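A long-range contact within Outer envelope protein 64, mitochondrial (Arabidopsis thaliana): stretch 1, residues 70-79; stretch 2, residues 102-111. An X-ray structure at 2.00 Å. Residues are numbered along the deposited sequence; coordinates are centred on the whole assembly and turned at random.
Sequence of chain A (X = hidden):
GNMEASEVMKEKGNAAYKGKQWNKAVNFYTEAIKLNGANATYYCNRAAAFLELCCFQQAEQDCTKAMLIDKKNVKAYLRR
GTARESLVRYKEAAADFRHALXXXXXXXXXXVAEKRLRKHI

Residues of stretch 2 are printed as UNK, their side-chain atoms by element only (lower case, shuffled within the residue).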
# COMPACT_ATOMS: atom_id res chain seq x y z
N ASP A 70 10.26 -5.38 -3.76
CA ASP A 70 10.82 -4.18 -4.36
C ASP A 70 10.93 -3.05 -3.34
O ASP A 70 9.95 -2.33 -3.03
CB ASP A 70 9.97 -3.76 -5.54
CG ASP A 70 10.42 -2.46 -6.20
OD1 ASP A 70 11.60 -2.06 -6.11
OD2 ASP A 70 9.55 -1.84 -6.83
N LYS A 71 12.15 -2.89 -2.89
CA LYS A 71 12.53 -1.83 -1.96
C LYS A 71 12.14 -0.45 -2.36
O LYS A 71 11.98 0.39 -1.50
CB LYS A 71 14.06 -1.83 -1.73
CG LYS A 71 14.48 -2.65 -0.52
CD LYS A 71 15.93 -2.40 -0.11
CE LYS A 71 16.10 -2.61 1.39
NZ LYS A 71 17.52 -2.43 1.81
N LYS A 72 12.05 -0.18 -3.67
CA LYS A 72 11.80 1.17 -4.15
C LYS A 72 10.30 1.48 -4.36
O LYS A 72 9.98 2.51 -4.87
CB LYS A 72 12.62 1.41 -5.42
CG LYS A 72 14.12 1.38 -5.14
CD LYS A 72 14.93 1.45 -6.42
CE LYS A 72 16.39 1.72 -6.12
NZ LYS A 72 17.25 1.52 -7.32
N ASN A 73 9.39 0.60 -3.95
CA ASN A 73 7.97 0.86 -4.04
C ASN A 73 7.48 1.97 -3.11
O ASN A 73 7.26 1.73 -1.92
CB ASN A 73 7.14 -0.40 -3.76
CG ASN A 73 5.70 -0.19 -4.11
OD1 ASN A 73 5.03 0.66 -3.50
ND2 ASN A 73 5.25 -0.84 -5.18
N VAL A 74 7.23 3.14 -3.66
CA VAL A 74 6.94 4.32 -2.86
C VAL A 74 5.68 4.14 -2.03
O VAL A 74 5.64 4.50 -0.85
CB VAL A 74 6.76 5.59 -3.72
CG1 VAL A 74 6.38 6.79 -2.84
CG2 VAL A 74 8.02 5.88 -4.51
N LYS A 75 4.64 3.67 -2.68
CA LYS A 75 3.35 3.47 -2.05
C LYS A 75 3.35 2.48 -0.88
O LYS A 75 2.59 2.66 0.05
CB LYS A 75 2.28 3.15 -3.09
CG LYS A 75 1.95 4.36 -3.97
CD LYS A 75 0.64 4.21 -4.74
CE LYS A 75 0.54 5.17 -5.93
NZ LYS A 75 -0.74 5.04 -6.72
N ALA A 76 4.26 1.51 -0.88
CA ALA A 76 4.43 0.61 0.25
C ALA A 76 4.82 1.32 1.55
O ALA A 76 4.32 0.99 2.64
CB ALA A 76 5.41 -0.52 -0.12
N TYR A 77 5.69 2.33 1.43
CA TYR A 77 6.09 3.15 2.54
C TYR A 77 4.96 4.10 3.02
O TYR A 77 4.69 4.21 4.24
CB TYR A 77 7.41 3.89 2.24
CG TYR A 77 8.52 2.94 1.98
CD1 TYR A 77 9.14 2.23 3.03
CD2 TYR A 77 8.91 2.66 0.71
CE1 TYR A 77 10.12 1.27 2.78
CE2 TYR A 77 9.88 1.71 0.45
CZ TYR A 77 10.49 1.02 1.48
OH TYR A 77 11.46 0.10 1.15
N LEU A 78 4.34 4.80 2.07
CA LEU A 78 3.18 5.68 2.35
C LEU A 78 2.07 4.96 3.08
O LEU A 78 1.57 5.43 4.09
CB LEU A 78 2.63 6.23 1.06
CG LEU A 78 3.58 7.17 0.27
CD1 LEU A 78 2.86 7.73 -0.94
CD2 LEU A 78 4.05 8.31 1.12
N ARG A 79 1.69 3.79 2.55
CA ARG A 79 0.65 2.93 3.14
C ARG A 79 1.01 2.26 4.48
O ARG A 79 0.17 2.25 5.40
CB ARG A 79 0.16 1.88 2.13
CG ARG A 79 -0.66 2.52 0.98
CD ARG A 79 -1.08 1.55 -0.12
NE ARG A 79 -1.77 2.32 -1.13
CZ ARG A 79 -1.68 2.17 -2.43
NH1 ARG A 79 -0.95 1.20 -2.98
NH2 ARG A 79 -2.34 3.00 -3.20
N UNK A 102 12.78 9.93 0.61
CA UNK A 102 14.08 9.51 0.08
C UNK A 102 13.93 9.00 -1.34
O UNK A 102 14.71 9.38 -2.20
c UNK A 102 14.80 8.46 1.00
c UNK A 102 15.22 9.12 2.28
c UNK A 102 16.00 7.79 0.35
N UNK A 103 12.92 8.15 -1.57
CA UNK A 103 12.60 7.60 -2.90
C UNK A 103 11.90 8.63 -3.82
O UNK A 103 12.12 8.66 -5.02
c UNK A 103 11.72 6.34 -2.78
c UNK A 103 13.54 4.63 -2.53
c UNK A 103 11.27 4.15 -1.60
c UNK A 103 12.30 5.23 -1.89
N UNK A 104 11.03 9.47 -3.27
CA UNK A 104 10.25 10.37 -4.10
C UNK A 104 10.20 11.71 -3.41
O UNK A 104 9.27 11.98 -2.66
o UNK A 104 6.60 8.73 -6.05
c UNK A 104 6.64 9.90 -5.60
c UNK A 104 8.85 9.79 -4.36
o UNK A 104 5.59 10.55 -5.37
c UNK A 104 7.99 10.57 -5.36
N UNK A 105 11.24 12.55 -3.63
CA UNK A 105 11.38 13.80 -2.90
C UNK A 105 10.17 14.69 -2.89
O UNK A 105 9.95 15.39 -1.91
c UNK A 105 12.47 12.26 -4.42
c UNK A 105 12.54 14.48 -3.62
c UNK A 105 13.41 13.37 -4.00
N UNK A 106 9.39 14.71 -3.98
CA UNK A 106 8.30 15.68 -4.10
C UNK A 106 6.99 15.18 -3.49
O UNK A 106 5.97 15.87 -3.59
n UNK A 106 8.66 18.96 -6.25
c UNK A 106 8.08 16.05 -5.58
c UNK A 106 9.57 18.06 -5.88
o UNK A 106 10.57 18.35 -5.23
c UNK A 106 9.30 16.62 -6.28
N UNK A 107 7.01 14.00 -2.85
CA UNK A 107 5.77 13.32 -2.53
C UNK A 107 4.97 14.12 -1.56
O UNK A 107 5.40 14.38 -0.44
c UNK A 107 4.77 11.15 -1.79
o UNK A 107 4.14 11.19 -0.73
c UNK A 107 6.04 11.93 -1.96
n UNK A 107 4.37 10.45 -2.82
N UNK A 108 3.78 14.53 -1.97
CA UNK A 108 2.98 15.44 -1.18
C UNK A 108 2.43 14.75 0.08
O UNK A 108 2.29 15.40 1.11
n UNK A 108 2.32 19.29 1.42
c UNK A 108 2.63 19.00 -0.02
c UNK A 108 1.48 18.28 -0.72
c UNK A 108 1.86 16.09 -2.01
c UNK A 108 1.90 17.62 -2.05
N UNK A 109 2.18 13.44 0.02
CA UNK A 109 1.49 12.76 1.08
C UNK A 109 2.38 12.55 2.22
O UNK A 109 1.94 12.69 3.35
c UNK A 109 0.59 10.44 1.77
o UNK A 109 -0.23 11.67 -0.16
c UNK A 109 0.95 11.41 0.61
N UNK A 110 3.61 12.16 1.93
CA UNK A 110 4.64 12.07 2.97
C UNK A 110 4.94 13.43 3.66
O UNK A 110 5.12 13.45 4.86
c UNK A 110 5.91 11.47 2.38
N UNK A 111 5.01 14.52 2.91
CA UNK A 111 5.27 15.86 3.52
C UNK A 111 4.15 16.34 4.44
O UNK A 111 4.42 16.85 5.51
c UNK A 111 6.91 16.67 1.79
c UNK A 111 7.12 17.61 -0.55
n UNK A 111 8.05 18.44 -1.37
c UNK A 111 7.40 17.82 0.92
c UNK A 111 5.57 16.91 2.45

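Position 102 has three side-chain carbons, one carrying the other two. They stay out of reach of stretch 1. The fork at the first carbon identifies V102.

Position 103 has four carbons, forked at the second. One terminal carbon lies 3.5 Å from Y77 CE2, and the CB lies 4.1 Å from V74 CG2. This is L103. Its CD1 meets the tyrosine ring obliquely and also sits 3.8 Å from K71 O. Its CD2 is 4.2 Å from K72 CG. It has the largest covered area of the contact.

Position 104 has three carbons, the third carrying two oxygens. One oxygen is 3.5 Å from V74 CG2. A carboxylate on a chain of this length is glutamate, E104.

At position 105, three carbons close a ring onto the backbone N. Only proline does this. P105 does not touch stretch 1.

Position 106 has three carbons, the third carrying one oxygen and one nitrogen. The long amide is Q106. It is exposed and makes no contact with stretch 1.

Position 107 has two carbons, the second carrying one oxygen and one nitrogen. The oxygen is 3.4 Å from L78 CD2, and the nitrogen is 4.2 Å from V74 CG1. The short amide is N107. Its ND2 donates to E104 OE1 at 2.8 Å. N107 N also bonds to E104 O at 3.0 Å, within a type I turn. N107 is the N-cap of the next helix.

Position 108 has four carbons in a row ending in nitrogen. This is K108, out of reach of stretch 1.

Position 109 has one carbon carrying an oxygen and a carbon. That outer carbon is 4.1 Å from L78 CD2. The residue is T109. Its backbone N makes a weak bond to N107 OD1.

Position 110 has a single side-chain carbon, 3.9 Å from L78 CD2. This is A110. Its N donates to N107 OD1 at 2.9 Å, the stronger capping bond.

Position 111 again has four carbons in a row ending in nitrogen. K111 does not reach stretch 1.

The contact works by packing. No hydrogen bond crosses between the stretches, which together bury 372 Å². L103 packs against V74 and Y77, while L78 lies against N107, T109 and A110. Hydrogen bonds within each stretch hold the local shape: Y77 OH donates to K71 O at 2.7 Å, and N73 OD1 caps its own helix by accepting from A76 N at 2.9 Å. In both stretches the capping asparagine is the last residue of a type I turn, D70 to N73 and E104 to N107.

Stretch 2, residues 102-111: VLEPQNKTAK
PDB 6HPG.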